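Local coordinates for protein suppressor of RNA silencing p3 (Rice hoja blanca virus, PDB 3AJF) that forms a homodimer and suppresses RNA-mediated gene silencing in the host, presumably by binding double-stranded RNA, at residues T9-P14 / V81-E86. Numbering follows the deposited sequence.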
ATOM      1  N   THR A   9     -16.277   8.792   0.112  1.00 22.28           N
ATOM      2  CA  THR A   9     -15.602   8.328  -1.094  1.00 21.41           C
ATOM      3  C   THR A   9     -14.072   8.435  -1.041  1.00 22.14           C
ATOM      4  O   THR A   9     -13.515   9.339  -0.414  1.00 20.40           O
ATOM      5  CB  THR A   9     -16.133   8.986  -2.402  1.00 22.42           C
ATOM      6  OG1 THR A   9     -15.876  10.393  -2.393  1.00 21.32           O
ATOM      7  CG2 THR A   9     -17.644   8.705  -2.625  1.00 21.11           C
ATOM      8  N   CYS A  10     -13.422   7.488  -1.707  1.00 23.23           N
ATOM      9  CA  CYS A  10     -11.986   7.503  -1.943  1.00 23.77           C
ATOM     10  C   CYS A  10     -11.855   7.584  -3.452  1.00 24.68           C
ATOM     11  O   CYS A  10     -12.315   6.686  -4.140  1.00 25.38           O
ATOM     12  CB  CYS A  10     -11.375   6.178  -1.454  1.00 22.75           C
ATOM     13  SG  CYS A  10      -9.648   5.848  -1.994  1.00 27.59           S
ATOM     14  N   LYS A  11     -11.280   8.663  -3.981  1.00 25.38           N
ATOM     15  CA  LYS A  11     -11.140   8.802  -5.440  1.00 27.15           C
ATOM     16  C   LYS A  11     -12.507   8.609  -6.115  1.00 26.83           C
ATOM     17  O   LYS A  11     -12.614   7.982  -7.167  1.00 27.42           O
ATOM     18  CB  LYS A  11     -10.125   7.783  -5.986  1.00 26.77           C
ATOM     19  CG  LYS A  11      -8.632   8.111  -5.740  1.00 28.98           C
ATOM     20  CD  LYS A  11      -7.775   6.935  -6.247  1.00 30.05           C
ATOM     21  CE  LYS A  11      -6.306   7.321  -6.478  1.00 39.14           C
ATOM     22  NZ  LYS A  11      -5.660   6.504  -7.591  1.00 42.21           N
ATOM     23  N   ASP A  12     -13.550   9.137  -5.478  1.00 26.08           N
ATOM     24  CA  ASP A  12     -14.930   9.087  -5.977  1.00 27.14           C
ATOM     25  C   ASP A  12     -15.603   7.712  -5.911  1.00 26.92           C
ATOM     26  O   ASP A  12     -16.740   7.544  -6.376  1.00 27.79           O
ATOM     27  CB  ASP A  12     -15.047   9.723  -7.382  1.00 29.47           C
ATOM     28  CG  ASP A  12     -14.813  11.236  -7.362  1.00 31.79           C
ATOM     29  OD1 ASP A  12     -15.431  11.943  -6.526  1.00 34.96           O
ATOM     30  OD2 ASP A  12     -14.001  11.726  -8.179  1.00 35.69           O
ATOM     31  N   LEU A  13     -14.917   6.741  -5.307  1.00 24.96           N
ATOM     32  CA  LEU A  13     -15.455   5.404  -5.111  1.00 24.38           C
ATOM     33  C   LEU A  13     -15.951   5.306  -3.672  1.00 23.04           C
ATOM     34  O   LEU A  13     -15.197   5.622  -2.744  1.00 21.24           O
ATOM     35  CB  LEU A  13     -14.363   4.345  -5.331  1.00 24.18           C
ATOM     36  CG  LEU A  13     -13.525   4.313  -6.618  1.00 26.87           C
ATOM     37  CD1 LEU A  13     -12.363   3.297  -6.496  1.00 27.36           C
ATOM     38  CD2 LEU A  13     -14.366   4.004  -7.853  1.00 30.37           C
ATOM     39  N   PRO A  14     -17.206   4.874  -3.482  1.00 23.33           N
ATOM     40  CA  PRO A  14     -17.802   4.684  -2.161  1.00 23.33           C
ATOM     41  C   PRO A  14     -17.047   3.668  -1.300  1.00 22.59           C
ATOM     42  O   PRO A  14     -16.715   2.571  -1.761  1.00 21.43           O
ATOM     43  CB  PRO A  14     -19.198   4.163  -2.476  1.00 24.38           C
ATOM     44  CG  PRO A  14     -19.497   4.721  -3.861  1.00 26.10           C
ATOM     45  CD  PRO A  14     -18.174   4.598  -4.562  1.00 25.23           C
ATOM     46  N   VAL A  81      -5.500   1.629   0.091  1.00 13.88           N
ATOM     47  CA  VAL A  81      -4.086   1.300   0.038  1.00 13.34           C
ATOM     48  C   VAL A  81      -3.372   2.234  -0.944  1.00 14.43           C
ATOM     49  O   VAL A  81      -2.325   2.829  -0.629  1.00 13.87           O
ATOM     50  CB  VAL A  81      -3.809  -0.194  -0.313  1.00 12.50           C
ATOM     51  CG1 VAL A  81      -2.313  -0.390  -0.621  1.00 14.58           C
ATOM     52  CG2 VAL A  81      -4.148  -1.033   0.821  1.00 13.21           C
ATOM     53  N   SER A  82      -3.950   2.338  -2.136  1.00 15.69           N
ATOM     54  CA  SER A  82      -3.366   3.065  -3.231  1.00 17.66           C
ATOM     55  C   SER A  82      -3.237   4.544  -2.861  1.00 18.07           C
ATOM     56  O   SER A  82      -2.153   5.156  -3.068  1.00 19.10           O
ATOM     57  CB  SER A  82      -4.201   2.818  -4.499  1.00 19.02           C
ATOM     58  OG  SER A  82      -3.913   3.764  -5.484  1.00 25.30           O
ATOM     59  N   THR A  83      -4.295   5.114  -2.279  1.00 16.17           N
ATOM     60  CA  THR A  83      -4.287   6.525  -1.900  1.00 17.40           C
ATOM     61  C   THR A  83      -3.436   6.881  -0.682  1.00 15.48           C
ATOM     62  O   THR A  83      -2.750   7.908  -0.692  1.00 15.30           O
ATOM     63  CB  THR A  83      -5.736   7.146  -1.726  1.00 17.80           C
ATOM     64  OG1 THR A  83      -6.360   6.603  -0.575  1.00 23.83           O
ATOM     65  CG2 THR A  83      -6.586   6.795  -2.848  1.00 16.47           C
ATOM     66  N   TYR A  84      -3.448   6.042   0.358  1.00 13.73           N
ATOM     67  CA  TYR A  84      -2.728   6.412   1.573  1.00 13.25           C
ATOM     68  C   TYR A  84      -1.235   6.182   1.407  1.00 14.30           C
ATOM     69  O   TYR A  84      -0.433   6.860   2.043  1.00 13.49           O
ATOM     70  CB  TYR A  84      -3.309   5.699   2.793  1.00 13.05           C
ATOM     71  CG  TYR A  84      -4.522   6.470   3.253  1.00 15.55           C
ATOM     72  CD1 TYR A  84      -5.803   6.114   2.831  1.00 14.86           C
ATOM     73  CD2 TYR A  84      -4.374   7.610   4.052  1.00 14.99           C
ATOM     74  CE1 TYR A  84      -6.921   6.857   3.209  1.00 15.37           C
ATOM     75  CE2 TYR A  84      -5.499   8.378   4.425  1.00 17.39           C
ATOM     76  CZ  TYR A  84      -6.752   7.993   3.995  1.00 15.65           C
ATOM     77  OH  TYR A  84      -7.845   8.737   4.370  1.00 16.91           O
ATOM     78  N   SER A  85      -0.862   5.260   0.510  1.00 13.28           N
ATOM     79  CA  SER A  85       0.563   5.079   0.183  1.00 14.09           C
ATOM     80  C   SER A  85       1.182   6.353  -0.383  1.00 13.90           C
ATOM     81  O   SER A  85       2.393   6.604  -0.224  1.00 14.50           O
ATOM     82  CB  SER A  85       0.775   3.869  -0.748  1.00 14.37           C
ATOM     83  OG  SER A  85       0.201   4.133  -2.020  1.00 17.50           O
ATOM     84  N   GLU A  86       0.356   7.194  -0.993  1.00 14.09           N
ATOM     85  CA  GLU A  86       0.833   8.447  -1.618  1.00 16.00           C
ATOM     86  C   GLU A  86       1.547   9.369  -0.646  1.00 14.57           C
ATOM     87  O   GLU A  86       2.430  10.127  -1.039  1.00 14.40           O
ATOM     88  CB  GLU A  86      -0.320   9.234  -2.269  1.00 16.09           C
ATOM     89  CG  GLU A  86      -1.054   8.448  -3.369  1.00 18.99           C
ATOM     90  CD  GLU A  86      -2.274   9.221  -3.922  1.00 21.62           C
ATOM     91  OE1 GLU A  86      -2.402  10.410  -3.573  1.00 25.30           O
ATOM     92  OE2 GLU A  86      -3.078   8.647  -4.696  1.00 25.44           O
TER
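Cys10, at the end of the first strand of a tight β-hairpin near the start of this helical domain of the p3 protein, and Lys11, the first of the two central turn residues, pack by van der Waals contact against Thr83 in the C-terminal part of helix 74-85. The hairpin joins strands 9-10 and 13-14 through a type I' turn from Cys10 to Leu13, held by a reciprocal pair of backbone hydrogen bonds, Cys10 N to Leu13 O and Leu13 N to Cys10 O. The methyl CG2 of Thr83 is the focus of the contact. Cys10 SG, anti to its backbone N (chi1 167°), lies 3.3 Å from Thr83 CG2, a close approach for sulfur and a methyl. The same sulfur is bonded to Cys79, one helical turn before Thr83, and this disulfide ties the hairpin covalently to the helix, immediately beside the packing on Thr83. Lys11 runs past Thr83 in the opposite sense to the threonine side chain, its extended chain laying CG, CD and CE beside the methyl; Lys11 CD is 3.6 Å from Thr83 CG2. Thr83 OG1, the other branch, turns back to weak hydrogen bonds with the carbonyl oxygens of Cys79 and Leu80. Beyond the methyl, Lys11 and Glu86 meet tip to tip: Lys11 CE is 3.9 Å from Glu86 OE2, and NZ stays 4.4 Å from that oxygen, too far for a salt bridge, although the opposite charges probably attract weakly. Lys11 NZ lies 3.9 Å from Ser82 OG, too far for a hydrogen bond; that hydroxyl is hydrogen-bonded to Ser82 OG of the second subunit. The hairpin thus rests on helix 74-85 next to the subunit interface, with Leu13 on Leu75 and Cys79, while Val81 packs against Ala59 and Ile60 of helix 49-64.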